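Local coordinates for serine rich repeat protein-1 (Srr-1) (Streptococcus agalactiae NEM316, PDB 4RMB), which acts as a bacterial surface adhesin and binds keratin 4 through the domain described here, at residues T13-I18 with S108-V113; E24-S29 with T100-S105; L34-G39 with S124-I129. All coordinates share one frame; numbering follows the deposited sequence.

Contact 1 of 3, residues T13-I18 with S108-V113; sequences TYITQI and SYVVLV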
ATOM      1  N   THR B  13      11.316   2.549  -0.038  1.00 18.46           N
ATOM      2  CA  THR B  13      10.837   3.813  -0.548  1.00 17.53           C
ATOM      3  C   THR B  13       9.331   3.863  -0.387  1.00 17.25           C
ATOM      4  O   THR B  13       8.615   2.977  -0.851  1.00 16.22           O
ATOM      5  CB  THR B  13      11.189   4.009  -2.030  1.00 18.15           C
ATOM      6  OG1 THR B  13      12.613   3.964  -2.188  1.00 20.66           O
ATOM      7  CG2 THR B  13      10.670   5.358  -2.526  1.00 20.54           C
ATOM      8  N   TYR B  14       8.871   4.904   0.296  1.00 15.54           N
ATOM      9  CA  TYR B  14       7.452   5.126   0.519  1.00 15.07           C
ATOM     10  C   TYR B  14       7.043   5.992  -0.661  1.00 15.71           C
ATOM     11  O   TYR B  14       7.468   7.142  -0.772  1.00 16.13           O
ATOM     12  CB  TYR B  14       7.245   5.865   1.837  1.00 15.18           C
ATOM     13  CG  TYR B  14       5.808   6.210   2.125  1.00 13.68           C
ATOM     14  CD1 TYR B  14       4.849   5.210   2.281  1.00 15.69           C
ATOM     15  CD2 TYR B  14       5.403   7.537   2.234  1.00 12.97           C
ATOM     16  CE1 TYR B  14       3.517   5.527   2.537  1.00 15.11           C
ATOM     17  CE2 TYR B  14       4.077   7.863   2.491  1.00 12.98           C
ATOM     18  CZ  TYR B  14       3.143   6.856   2.638  1.00 15.70           C
ATOM     19  OH  TYR B  14       1.832   7.179   2.866  1.00 14.27           O
ATOM     20  N   ILE B  15       6.234   5.425  -1.551  1.00 14.04           N
ATOM     21  CA  ILE B  15       5.809   6.116  -2.764  1.00 14.26           C
ATOM     22  C   ILE B  15       4.377   6.605  -2.685  1.00 14.84           C
ATOM     23  O   ILE B  15       3.482   5.860  -2.297  1.00 14.35           O
ATOM     24  CB  ILE B  15       5.925   5.174  -3.993  1.00 17.07           C
ATOM     25  CG1 ILE B  15       7.364   4.685  -4.138  1.00 18.12           C
ATOM     26  CG2 ILE B  15       5.490   5.890  -5.255  1.00 18.21           C
ATOM     27  CD1 ILE B  15       7.532   3.607  -5.196  1.00 22.40           C
ATOM     28  N   THR B  16       4.174   7.869  -3.045  1.00 13.93           N
ATOM     29  CA  THR B  16       2.837   8.447  -3.048  1.00 13.78           C
ATOM     30  C   THR B  16       2.553   8.943  -4.456  1.00 13.75           C
ATOM     31  O   THR B  16       3.291   9.768  -4.992  1.00 12.64           O
ATOM     32  CB  THR B  16       2.717   9.634  -2.060  1.00 13.55           C
ATOM     33  OG1 THR B  16       3.023   9.191  -0.731  1.00 13.44           O
ATOM     34  CG2 THR B  16       1.308  10.193  -2.068  1.00 15.01           C
ATOM     35  N   GLN B  17       1.504   8.409  -5.072  1.00 14.47           N
ATOM     36  CA  GLN B  17       1.130   8.844  -6.404  1.00 16.49           C
ATOM     37  C   GLN B  17       0.064   9.908  -6.214  1.00 15.87           C
ATOM     38  O   GLN B  17      -0.892   9.702  -5.474  1.00 14.63           O
ATOM     39  CB  GLN B  17       0.561   7.682  -7.218  1.00 18.91           C
ATOM     40  CG  GLN B  17       1.540   6.551  -7.465  1.00 22.22           C
ATOM     41  CD  GLN B  17       0.924   5.453  -8.306  1.00 26.12           C
ATOM     42  OE1 GLN B  17      -0.226   5.062  -8.083  1.00 25.82           O
ATOM     43  NE2 GLN B  17       1.682   4.947  -9.274  1.00 27.15           N
ATOM     44  N   ILE B  18       0.245  11.052  -6.862  1.00 14.42           N
ATOM     45  CA  ILE B  18      -0.721  12.140  -6.754  1.00 15.30           C
ATOM     46  C   ILE B  18      -1.599  12.159  -8.000  1.00 15.41           C
ATOM     47  O   ILE B  18      -1.095  12.245  -9.120  1.00 16.80           O
ATOM     48  CB  ILE B  18      -0.014  13.501  -6.621  1.00 15.30           C
ATOM     49  CG1 ILE B  18       0.897  13.498  -5.394  1.00 19.16           C
ATOM     50  CG2 ILE B  18      -1.056  14.611  -6.490  1.00 16.43           C
ATOM     51  CD1 ILE B  18       0.155  13.350  -4.092  1.00 19.64           C
ATOM     52  N   SER B 108      -0.235  14.544 -12.901  1.00 23.89           N
ATOM     53  CA  SER B 108      -0.023  13.680 -11.749  1.00 23.73           C
ATOM     54  C   SER B 108       1.410  13.850 -11.266  1.00 22.39           C
ATOM     55  O   SER B 108       2.279  14.274 -12.020  1.00 22.99           O
ATOM     56  CB  SER B 108      -0.262  12.213 -12.122  1.00 24.21           C
ATOM     57  OG  SER B 108      -1.586  12.014 -12.587  1.00 29.62           O
ATOM     58  N   TYR B 109       1.649  13.524 -10.003  1.00 20.95           N
ATOM     59  CA  TYR B 109       2.985  13.626  -9.432  1.00 19.27           C
ATOM     60  C   TYR B 109       3.271  12.336  -8.690  1.00 18.87           C
ATOM     61  O   TYR B 109       2.363  11.565  -8.394  1.00 17.64           O
ATOM     62  CB  TYR B 109       3.066  14.786  -8.434  1.00 18.20           C
ATOM     63  CG  TYR B 109       2.845  16.156  -9.029  1.00 20.67           C
ATOM     64  CD1 TYR B 109       3.865  16.812  -9.715  1.00 21.46           C
ATOM     65  CD2 TYR B 109       1.612  16.795  -8.909  1.00 21.38           C
ATOM     66  CE1 TYR B 109       3.663  18.072 -10.270  1.00 22.61           C
ATOM     67  CE2 TYR B 109       1.397  18.053  -9.462  1.00 22.87           C
ATOM     68  CZ  TYR B 109       2.427  18.685 -10.140  1.00 24.24           C
ATOM     69  OH  TYR B 109       2.215  19.924 -10.693  1.00 25.39           O
ATOM     70  N   VAL B 110       4.545  12.095  -8.409  1.00 18.00           N
ATOM     71  CA  VAL B 110       4.945  10.922  -7.654  1.00 17.98           C
ATOM     72  C   VAL B 110       5.965  11.409  -6.655  1.00 17.18           C
ATOM     73  O   VAL B 110       6.953  12.042  -7.030  1.00 17.95           O
ATOM     74  CB  VAL B 110       5.603   9.840  -8.531  1.00 19.74           C
ATOM     75  CG1 VAL B 110       6.021   8.662  -7.662  1.00 21.11           C
ATOM     76  CG2 VAL B 110       4.629   9.380  -9.602  1.00 20.14           C
ATOM     77  N   VAL B 111       5.710  11.159  -5.378  1.00 14.59           N
ATOM     78  CA  VAL B 111       6.648  11.577  -4.358  1.00 14.53           C
ATOM     79  C   VAL B 111       7.322  10.334  -3.831  1.00 12.44           C
ATOM     80  O   VAL B 111       6.662   9.397  -3.389  1.00 13.38           O
ATOM     81  CB  VAL B 111       5.955  12.309  -3.197  1.00 13.23           C
ATOM     82  CG1 VAL B 111       6.988  12.703  -2.148  1.00 13.93           C
ATOM     83  CG2 VAL B 111       5.239  13.556  -3.723  1.00 14.91           C
ATOM     84  N   LEU B 112       8.645  10.322  -3.899  1.00 12.31           N
ATOM     85  CA  LEU B 112       9.411   9.182  -3.431  1.00 14.10           C
ATOM     86  C   LEU B 112      10.138   9.559  -2.154  1.00 13.97           C
ATOM     87  O   LEU B 112      10.931  10.495  -2.144  1.00 16.02           O
ATOM     88  CB  LEU B 112      10.424   8.764  -4.496  1.00 15.79           C
ATOM     89  CG  LEU B 112       9.865   8.405  -5.875  1.00 19.86           C
ATOM     90  CD1 LEU B 112      11.011   8.241  -6.857  1.00 23.57           C
ATOM     91  CD2 LEU B 112       9.047   7.124  -5.783  1.00 21.09           C
ATOM     92  N   VAL B 113       9.862   8.833  -1.077  1.00 13.01           N
ATOM     93  CA  VAL B 113      10.505   9.095   0.204  1.00 13.62           C
ATOM     94  C   VAL B 113      11.287   7.847   0.602  1.00 14.04           C
ATOM     95  O   VAL B 113      10.707   6.856   1.046  1.00 12.21           O
ATOM     96  CB  VAL B 113       9.456   9.423   1.294  1.00 13.50           C
ATOM     97  CG1 VAL B 113      10.138   9.699   2.630  1.00 15.50           C
ATOM     98  CG2 VAL B 113       8.645  10.637   0.878  1.00 15.59           C
TER
HETATM   99  O   HOH W   1       5.701   9.310  -0.597  1.00 12.13           O
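In the four-stranded antiparallel sheet of this DEv-IgG variant fold, Tyr14, Thr16 and Ile18 face Val113, Val111 and Tyr109 as antiparallel hydrogen-bonded pairs. Each pair makes both of its backbone bonds, and the strand directions differ by 168°. The two bonds of the pair nearest Ser108 are unequal: Ile18 N to Tyr109 O is 2.7 Å, whereas Tyr109 N to Ile18 O stretches to 3.2 Å. On the face of Ile15, Val110 and Leu112, the two longer side chains run side by side; Leu112 CD2 comes to 3.4 Å from Ile15 CG1, closer than normal carbon contact. Ile15 CG2, anti to the backbone N (CG1 at chi1 -58°), reaches 3.7 Å to Val110 CG1. The other face, with Tyr14, Thr16 and Ile18, turns toward strands 35-40 and 120-127, and the hydroxyls of Tyr14 and Thr16 meet Ser124 there. Along its other border, 13-18 pairs antiparallel with a strand of the second subunit, consistent with beta-sheet complementation. A water on the Thr16 face donates to Tyr14 O (2.8 Å) and to Val111 O (3.0 Å), and is hydrogen-bonded to Thr16 OG1 at 2.7 Å.

Contact 2 of 3, residues E24-S29 with T100-S105; sequences EMYFAS and TNSISS
Met25 and Ile103 lie side by side on one face of a short two-stranded antiparallel sheet, while Tyr26 and Ser102 project from the other. This small antiparallel pairing of pieces far apart in the chain sits at one end of the DEv-IgG variant domain, its centre about 18 Å from the centre of the chain. Met25 and Ile103 form its hydrogen-bonded pair, with Met25 N donating to Ile103 O and Ile103 N to Met25 O. Their side chains point the same way, and a bend at the end of the methionine chain (chi3 -59°) brings Met25 CE back to 3.7 Å from Ile103 CD1. Both residues also pack on Leu34, so this face is the buried one, whereas the tyrosine side is exposed. There the Tyr26 ring runs alongside Asn101, with ring and amide planes 57° apart; Tyr26 CE1 is 3.5 Å from Asn101 ND2. Ser102 CB meets the same ring at its edge, near the ring plane, 3.8 Å from Tyr26 CD1. Beyond the regular pairing, Asn101 bonds Phe27 once through its backbone and once through its side chain. Asn101 O accepts from Phe27 N at 2.7 Å, but the return bond comes from the side chain: CG sits between the backbone N and the carbonyl carbon (chi1 65°), which swings the amide across to Phe27. Just before the strand, Thr100 OG1 accepts from Ser102 N in an ST turn. The amide bond itself is well aligned, Asn101 ND2 reaching Phe27 O at 3.0 Å nearly along the C=O axis, with that oxygen close to the amide plane.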
ATOM      1  N   GLU B  24      -9.847  16.016 -12.135  1.00 24.62           N
ATOM      2  CA  GLU B  24      -9.469  17.380 -11.807  1.00 24.64           C
ATOM      3  C   GLU B  24      -9.633  17.538 -10.304  1.00 23.04           C
ATOM      4  O   GLU B  24     -10.733  17.383  -9.768  1.00 23.14           O
ATOM      5  CB  GLU B  24     -10.348  18.401 -12.532  1.00 26.85           C
ATOM      6  CG  GLU B  24     -10.094  19.829 -12.062  1.00 30.96           C
ATOM      7  CD  GLU B  24     -11.015  20.841 -12.708  1.00 33.72           C
ATOM      8  OE1 GLU B  24     -10.756  21.235 -13.866  1.00 35.75           O
ATOM      9  OE2 GLU B  24     -12.003  21.240 -12.057  1.00 35.80           O
ATOM     10  N   MET B  25      -8.529  17.812  -9.622  1.00 22.25           N
ATOM     11  CA  MET B  25      -8.555  17.998  -8.180  1.00 20.34           C
ATOM     12  C   MET B  25      -8.604  19.501  -7.962  1.00 20.08           C
ATOM     13  O   MET B  25      -7.623  20.203  -8.177  1.00 20.41           O
ATOM     14  CB  MET B  25      -7.306  17.391  -7.553  1.00 19.37           C
ATOM     15  CG  MET B  25      -7.047  15.978  -8.035  1.00 19.15           C
ATOM     16  SD  MET B  25      -5.878  15.065  -7.010  1.00 18.04           S
ATOM     17  CE  MET B  25      -4.428  16.100  -7.122  1.00 19.13           C
ATOM     18  N   TYR B  26      -9.767  19.980  -7.542  1.00 20.48           N
ATOM     19  CA  TYR B  26      -9.975  21.404  -7.349  1.00 22.77           C
ATOM     20  C   TYR B  26     -10.345  21.789  -5.923  1.00 20.71           C
ATOM     21  O   TYR B  26     -11.188  21.152  -5.285  1.00 21.58           O
ATOM     22  CB  TYR B  26     -11.068  21.873  -8.314  1.00 24.60           C
ATOM     23  CG  TYR B  26     -11.403  23.340  -8.216  1.00 27.12           C
ATOM     24  CD1 TYR B  26     -10.541  24.310  -8.723  1.00 29.45           C
ATOM     25  CD2 TYR B  26     -12.580  23.760  -7.601  1.00 27.93           C
ATOM     26  CE1 TYR B  26     -10.845  25.665  -8.618  1.00 29.17           C
ATOM     27  CE2 TYR B  26     -12.890  25.110  -7.490  1.00 28.57           C
ATOM     28  CZ  TYR B  26     -12.021  26.054  -7.999  1.00 29.45           C
ATOM     29  OH  TYR B  26     -12.331  27.388  -7.882  1.00 32.10           O
ATOM     30  N   PHE B  27      -9.707  22.851  -5.439  1.00 22.03           N
ATOM     31  CA  PHE B  27      -9.956  23.382  -4.104  1.00 21.62           C
ATOM     32  C   PHE B  27     -10.591  24.759  -4.237  1.00 22.09           C
ATOM     33  O   PHE B  27      -9.973  25.686  -4.753  1.00 23.52           O
ATOM     34  CB  PHE B  27      -8.643  23.507  -3.324  1.00 20.88           C
ATOM     35  CG  PHE B  27      -8.237  22.251  -2.596  1.00 19.83           C
ATOM     36  CD1 PHE B  27      -8.804  21.021  -2.917  1.00 19.38           C
ATOM     37  CD2 PHE B  27      -7.273  22.303  -1.592  1.00 19.26           C
ATOM     38  CE1 PHE B  27      -8.423  19.862  -2.245  1.00 17.97           C
ATOM     39  CE2 PHE B  27      -6.883  21.155  -0.913  1.00 18.96           C
ATOM     40  CZ  PHE B  27      -7.456  19.929  -1.241  1.00 19.28           C
ATOM     41  N   ALA B  28     -11.828  24.886  -3.774  1.00 24.10           N
ATOM     42  CA  ALA B  28     -12.530  26.157  -3.842  1.00 27.03           C
ATOM     43  C   ALA B  28     -11.747  27.240  -3.106  1.00 28.25           C
ATOM     44  O   ALA B  28     -10.848  26.954  -2.313  1.00 29.33           O
ATOM     45  CB  ALA B  28     -13.924  26.015  -3.236  1.00 27.22           C
ATOM     46  N   SER B  29     -12.095  28.489  -3.381  1.00 29.00           N
ATOM     47  CA  SER B  29     -11.448  29.622  -2.746  1.00 29.18           C
ATOM     48  C   SER B  29     -11.636  29.529  -1.233  1.00 29.05           C
ATOM     49  O   SER B  29     -12.730  29.232  -0.754  1.00 30.34           O
ATOM     50  CB  SER B  29     -12.059  30.926  -3.270  1.00 29.34           C
ATOM     51  OG  SER B  29     -11.421  32.050  -2.699  1.00 32.71           O
ATOM     52  N   THR B 100      -0.908  25.449  -6.293  1.00 22.56           N
ATOM     53  CA  THR B 100      -2.119  25.744  -7.046  1.00 22.92           C
ATOM     54  C   THR B 100      -3.314  25.131  -6.333  1.00 22.41           C
ATOM     55  O   THR B 100      -3.158  24.211  -5.536  1.00 21.37           O
ATOM     56  CB  THR B 100      -2.049  25.177  -8.476  1.00 24.70           C
ATOM     57  OG1 THR B 100      -3.297  25.406  -9.142  1.00 27.22           O
ATOM     58  CG2 THR B 100      -1.759  23.688  -8.446  1.00 26.01           C
ATOM     59  N   ASN B 101      -4.503  25.656  -6.603  1.00 22.07           N
ATOM     60  CA  ASN B 101      -5.713  25.127  -5.990  1.00 23.06           C
ATOM     61  C   ASN B 101      -6.409  24.256  -7.024  1.00 22.67           C
ATOM     62  O   ASN B 101      -7.535  23.809  -6.821  1.00 22.26           O
ATOM     63  CB  ASN B 101      -6.634  26.269  -5.560  1.00 25.59           C
ATOM     64  CG  ASN B 101      -7.160  27.061  -6.736  1.00 27.39           C
ATOM     65  OD1 ASN B 101      -6.407  27.427  -7.639  1.00 28.71           O
ATOM     66  ND2 ASN B 101      -8.460  27.334  -6.731  1.00 30.35           N
ATOM     67  N   SER B 102      -5.719  24.004  -8.131  1.00 22.81           N
ATOM     68  CA  SER B 102      -6.276  23.198  -9.205  1.00 24.41           C
ATOM     69  C   SER B 102      -5.240  22.376  -9.970  1.00 23.44           C
ATOM     70  O   SER B 102      -4.337  22.925 -10.599  1.00 23.35           O
ATOM     71  CB  SER B 102      -7.030  24.107 -10.181  1.00 26.09           C
ATOM     72  OG  SER B 102      -7.405  23.409 -11.354  1.00 32.35           O
ATOM     73  N   ILE B 103      -5.374  21.055  -9.900  1.00 22.96           N
ATOM     74  CA  ILE B 103      -4.487  20.146 -10.621  1.00 22.90           C
ATOM     75  C   ILE B 103      -5.363  19.441 -11.658  1.00 23.26           C
ATOM     76  O   ILE B 103      -6.318  18.747 -11.305  1.00 23.12           O
ATOM     77  CB  ILE B 103      -3.838  19.112  -9.670  1.00 22.56           C
ATOM     78  CG1 ILE B 103      -2.833  19.819  -8.756  1.00 21.13           C
ATOM     79  CG2 ILE B 103      -3.152  18.011 -10.476  1.00 21.24           C
ATOM     80  CD1 ILE B 103      -2.081  18.891  -7.818  1.00 22.14           C
ATOM     81  N   SER B 104      -5.040  19.635 -12.934  1.00 25.25           N
ATOM     82  CA  SER B 104      -5.820  19.056 -14.026  1.00 25.97           C
ATOM     83  C   SER B 104      -5.852  17.535 -14.042  1.00 26.54           C
ATOM     84  O   SER B 104      -5.032  16.871 -13.411  1.00 26.60           O
ATOM     85  CB  SER B 104      -5.298  19.560 -15.375  1.00 26.01           C
ATOM     86  OG  SER B 104      -4.062  18.954 -15.702  1.00 28.88           O
ATOM     87  N   SER B 105      -6.810  16.993 -14.787  1.00 27.32           N
ATOM     88  CA  SER B 105      -6.984  15.552 -14.903  1.00 27.21           C
ATOM     89  C   SER B 105      -5.810  14.869 -15.595  1.00 27.85           C
ATOM     90  O   SER B 105      -5.608  13.665 -15.436  1.00 29.22           O
ATOM     91  CB  SER B 105      -8.274  15.249 -15.668  1.00 28.06           C
ATOM     92  OG  SER B 105      -8.267  15.882 -16.936  1.00 29.75           O
TER

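Contact 3 of 3, residues L34-G39 with S124-I129; sequences LYTIIG and STVSDI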
ATOM      1  N   LEU B  34      -3.420  23.111  -2.994  1.00 16.05           N
ATOM      2  CA  LEU B  34      -3.451  21.686  -2.709  1.00 13.87           C
ATOM      3  C   LEU B  34      -2.083  21.395  -2.121  1.00 13.95           C
ATOM      4  O   LEU B  34      -1.079  21.961  -2.558  1.00 12.10           O
ATOM      5  CB  LEU B  34      -3.631  20.872  -3.989  1.00 17.10           C
ATOM      6  CG  LEU B  34      -4.986  20.956  -4.693  1.00 20.00           C
ATOM      7  CD1 LEU B  34      -4.785  21.334  -6.154  1.00 24.63           C
ATOM      8  CD2 LEU B  34      -5.691  19.622  -4.585  1.00 20.44           C
ATOM      9  N   TYR B  35      -2.047  20.511  -1.133  1.00 11.88           N
ATOM     10  CA  TYR B  35      -0.801  20.138  -0.477  1.00 10.90           C
ATOM     11  C   TYR B  35      -0.773  18.639  -0.276  1.00 10.95           C
ATOM     12  O   TYR B  35      -1.808  17.972  -0.316  1.00 10.70           O
ATOM     13  CB  TYR B  35      -0.713  20.736   0.931  1.00 11.08           C
ATOM     14  CG  TYR B  35      -0.195  22.142   1.050  1.00 12.67           C
ATOM     15  CD1 TYR B  35      -0.990  23.234   0.712  1.00 16.70           C
ATOM     16  CD2 TYR B  35       1.087  22.379   1.536  1.00 17.10           C
ATOM     17  CE1 TYR B  35      -0.514  24.536   0.864  1.00 19.71           C
ATOM     18  CE2 TYR B  35       1.572  23.667   1.688  1.00 18.83           C
ATOM     19  CZ  TYR B  35       0.765  24.741   1.354  1.00 18.58           C
ATOM     20  OH  TYR B  35       1.244  26.018   1.542  1.00 23.29           O
ATOM     21  N   THR B  36       0.423  18.110  -0.058  1.00  9.25           N
ATOM     22  CA  THR B  36       0.548  16.705   0.291  1.00  9.40           C
ATOM     23  C   THR B  36       1.378  16.692   1.554  1.00 10.08           C
ATOM     24  O   THR B  36       2.463  17.277   1.608  1.00 10.26           O
ATOM     25  CB  THR B  36       1.236  15.852  -0.792  1.00  9.23           C
ATOM     26  OG1 THR B  36       0.266  15.495  -1.783  1.00 13.49           O
ATOM     27  CG2 THR B  36       1.814  14.563  -0.179  1.00 10.88           C
ATOM     28  N   ILE B  37       0.842  16.061   2.589  1.00  9.98           N
ATOM     29  CA  ILE B  37       1.542  15.950   3.851  1.00 11.50           C
ATOM     30  C   ILE B  37       1.799  14.467   4.056  1.00 11.33           C
ATOM     31  O   ILE B  37       0.906  13.642   3.849  1.00  9.97           O
ATOM     32  CB  ILE B  37       0.691  16.505   5.008  1.00 13.16           C
ATOM     33  CG1 ILE B  37       0.487  18.014   4.804  1.00 18.32           C
ATOM     34  CG2 ILE B  37       1.359  16.208   6.340  1.00 14.54           C
ATOM     35  CD1 ILE B  37      -0.400  18.663   5.831  1.00 22.98           C
ATOM     36  N   ILE B  38       3.030  14.139   4.437  1.00 10.97           N
ATOM     37  CA  ILE B  38       3.428  12.761   4.668  1.00 11.67           C
ATOM     38  C   ILE B  38       3.957  12.666   6.093  1.00 12.05           C
ATOM     39  O   ILE B  38       4.836  13.430   6.486  1.00 14.29           O
ATOM     40  CB  ILE B  38       4.525  12.344   3.664  1.00 10.55           C
ATOM     41  CG1 ILE B  38       3.920  12.234   2.262  1.00 11.51           C
ATOM     42  CG2 ILE B  38       5.181  11.028   4.105  1.00 11.22           C
ATOM     43  CD1 ILE B  38       4.941  12.229   1.148  1.00 13.26           C
ATOM     44  N   GLY B  39       3.405  11.743   6.874  1.00 12.37           N
ATOM     45  CA  GLY B  39       3.840  11.592   8.255  1.00 14.27           C
ATOM     46  C   GLY B  39       3.564  10.191   8.762  1.00 17.14           C
ATOM     47  O   GLY B  39       3.341   9.285   7.969  1.00 14.82           O
ATOM     48  N   SER B 124      -0.197   9.668   3.810  1.00 12.17           N
ATOM     49  CA  SER B 124      -0.002  10.698   2.801  1.00 11.30           C
ATOM     50  C   SER B 124      -1.356  11.348   2.570  1.00 12.29           C
ATOM     51  O   SER B 124      -2.394  10.693   2.663  1.00 11.62           O
ATOM     52  CB  SER B 124       0.487  10.099   1.480  1.00 12.67           C
ATOM     53  OG  SER B 124       1.783   9.549   1.598  1.00 14.48           O
ATOM     54  N   THR B 125      -1.358  12.640   2.279  1.00 12.35           N
ATOM     55  CA  THR B 125      -2.624  13.312   2.014  1.00 11.38           C
ATOM     56  C   THR B 125      -2.560  14.105   0.722  1.00 11.94           C
ATOM     57  O   THR B 125      -1.498  14.300   0.135  1.00 11.21           O
ATOM     58  CB  THR B 125      -2.972  14.381   3.088  1.00 10.89           C
ATOM     59  OG1 THR B 125      -2.088  15.502   2.934  1.00 11.86           O
ATOM     60  CG2 THR B 125      -2.851  13.831   4.496  1.00 14.40           C
ATOM     61  N   VAL B 126      -3.735  14.519   0.274  1.00 10.74           N
ATOM     62  CA  VAL B 126      -3.871  15.462  -0.825  1.00 10.63           C
ATOM     63  C   VAL B 126      -4.897  16.281  -0.068  1.00 10.43           C
ATOM     64  O   VAL B 126      -6.059  15.897   0.034  1.00 10.76           O
ATOM     65  CB  VAL B 126      -4.478  14.887  -2.105  1.00 10.00           C
ATOM     66  CG1 VAL B 126      -4.802  16.039  -3.057  1.00 13.03           C
ATOM     67  CG2 VAL B 126      -3.462  13.974  -2.784  1.00 12.72           C
ATOM     68  N   SER B 127      -4.446  17.380   0.523  1.00 11.77           N
ATOM     69  CA  SER B 127      -5.317  18.186   1.360  1.00 10.55           C
ATOM     70  C   SER B 127      -4.915  19.637   1.367  1.00 10.58           C
ATOM     71  O   SER B 127      -4.025  20.058   0.630  1.00 11.78           O
ATOM     72  CB  SER B 127      -5.219  17.694   2.798  1.00 10.29           C
ATOM     73  OG  SER B 127      -3.868  17.775   3.254  1.00 11.12           O
ATOM     74  N   ASP B 128      -5.581  20.395   2.234  1.00 13.66           N
ATOM     75  CA  ASP B 128      -5.241  21.787   2.417  1.00 14.36           C
ATOM     76  C   ASP B 128      -4.033  21.734   3.353  1.00 14.35           C
ATOM     77  O   ASP B 128      -3.718  20.684   3.924  1.00 14.96           O
ATOM     78  CB  ASP B 128      -6.391  22.549   3.085  1.00 15.85           C
ATOM     79  CG  ASP B 128      -6.681  22.051   4.489  1.00 17.38           C
ATOM     80  OD1 ASP B 128      -6.924  20.841   4.654  1.00 16.97           O
ATOM     81  OD2 ASP B 128      -6.667  22.868   5.430  1.00 19.85           O
ATOM     82  N   ILE B 129      -3.368  22.865   3.520  1.00 14.59           N
ATOM     83  CA  ILE B 129      -2.189  22.933   4.363  1.00 15.39           C
ATOM     84  C   ILE B 129      -2.401  22.401   5.790  1.00 13.91           C
ATOM     85  O   ILE B 129      -1.500  21.799   6.369  1.00 14.88           O
ATOM     86  CB  ILE B 129      -1.680  24.392   4.413  1.00 17.35           C
ATOM     87  CG1 ILE B 129      -0.279  24.440   5.006  1.00 19.61           C
ATOM     88  CG2 ILE B 129      -2.656  25.258   5.196  1.00 19.81           C
ATOM     89  CD1 ILE B 129       0.369  25.813   4.914  1.00 24.28           C
TER
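Thr36 and Ile37 meet Thr125 in the tight, buried part of this contact, whereas Tyr35 and Ile129 touch at its outer end, where Ile129 is exposed. In the tight part two side-chain hydroxyls do work usually left to the backbone. Thr36 OG1 donates to Thr125 O at 2.9 Å, in the carbonyl plane, and also accepts from Trp98 NE1. Thr125 OG1 lies between its own backbone N and carbonyl carbon (chi1 71°), which aims it across the strands to accept from Ile37 N at 3.0 Å. The same hydroxyl donates to Ser127 OG, and that one to Asp128 O, giving a directed chain of bonds that fixes the rotation of both hydroxyls. Of the backbone bonds, Tyr35 N to Ser127 O is short at 2.7 Å, and Ser127 N to Tyr35 O, at 2.8 Å and 164°, is the straighter of that pair; Thr125 N to Ile37 O is weak. On the same side as Thr36, Leu34 CD2 lies 4.0 Å from Val126 CG1.

Past Ser127 the backbone pairing gives way to side-chain cover. Ile129 lies over one face of the Tyr35 ring: Ile129 CB stands 3.9 Å from the centroid, 16° off the normal, in a CH-pi contact. With CG1 anti to the backbone N, its extended chain follows the ring outward until Ile129 CD1 comes to 3.5 Å from Tyr35 OH. Two inner strands, 35-40 and 120-127, are thus joined antiparallel in the five-stranded sheet that packs against the sheet of strand 11-18, the two-sheet arrangement of an immunoglobulin-like domain.

Overall arrangement
From the N terminus the chain passes through 13-18, 24-29 and 34-39 before any partner has appeared. Contact 2 closes first, when 100-105 returns to 24-29; contact 1 closes just afterwards at 108-113, so the loop of contact 2 lies wholly within that of contact 1. Contact 3 closes last, at 124-129, and crosses both. Contact 1 joins strands of the four-stranded sheet, contact 3 of the five-stranded one; Tyr14 OH and Thr16 OG1, probably hydrogen-bonded to Ser124 OG, and Tyr14 packing on Ile38 join the sheets. Contact 2 borders both at one end: Met25 CE touches Ile18 CG2, Phe27 CE2 touches Ser127 C, and Thr100 O probably bonds Leu34 N. All three contacts also reach the second subunit.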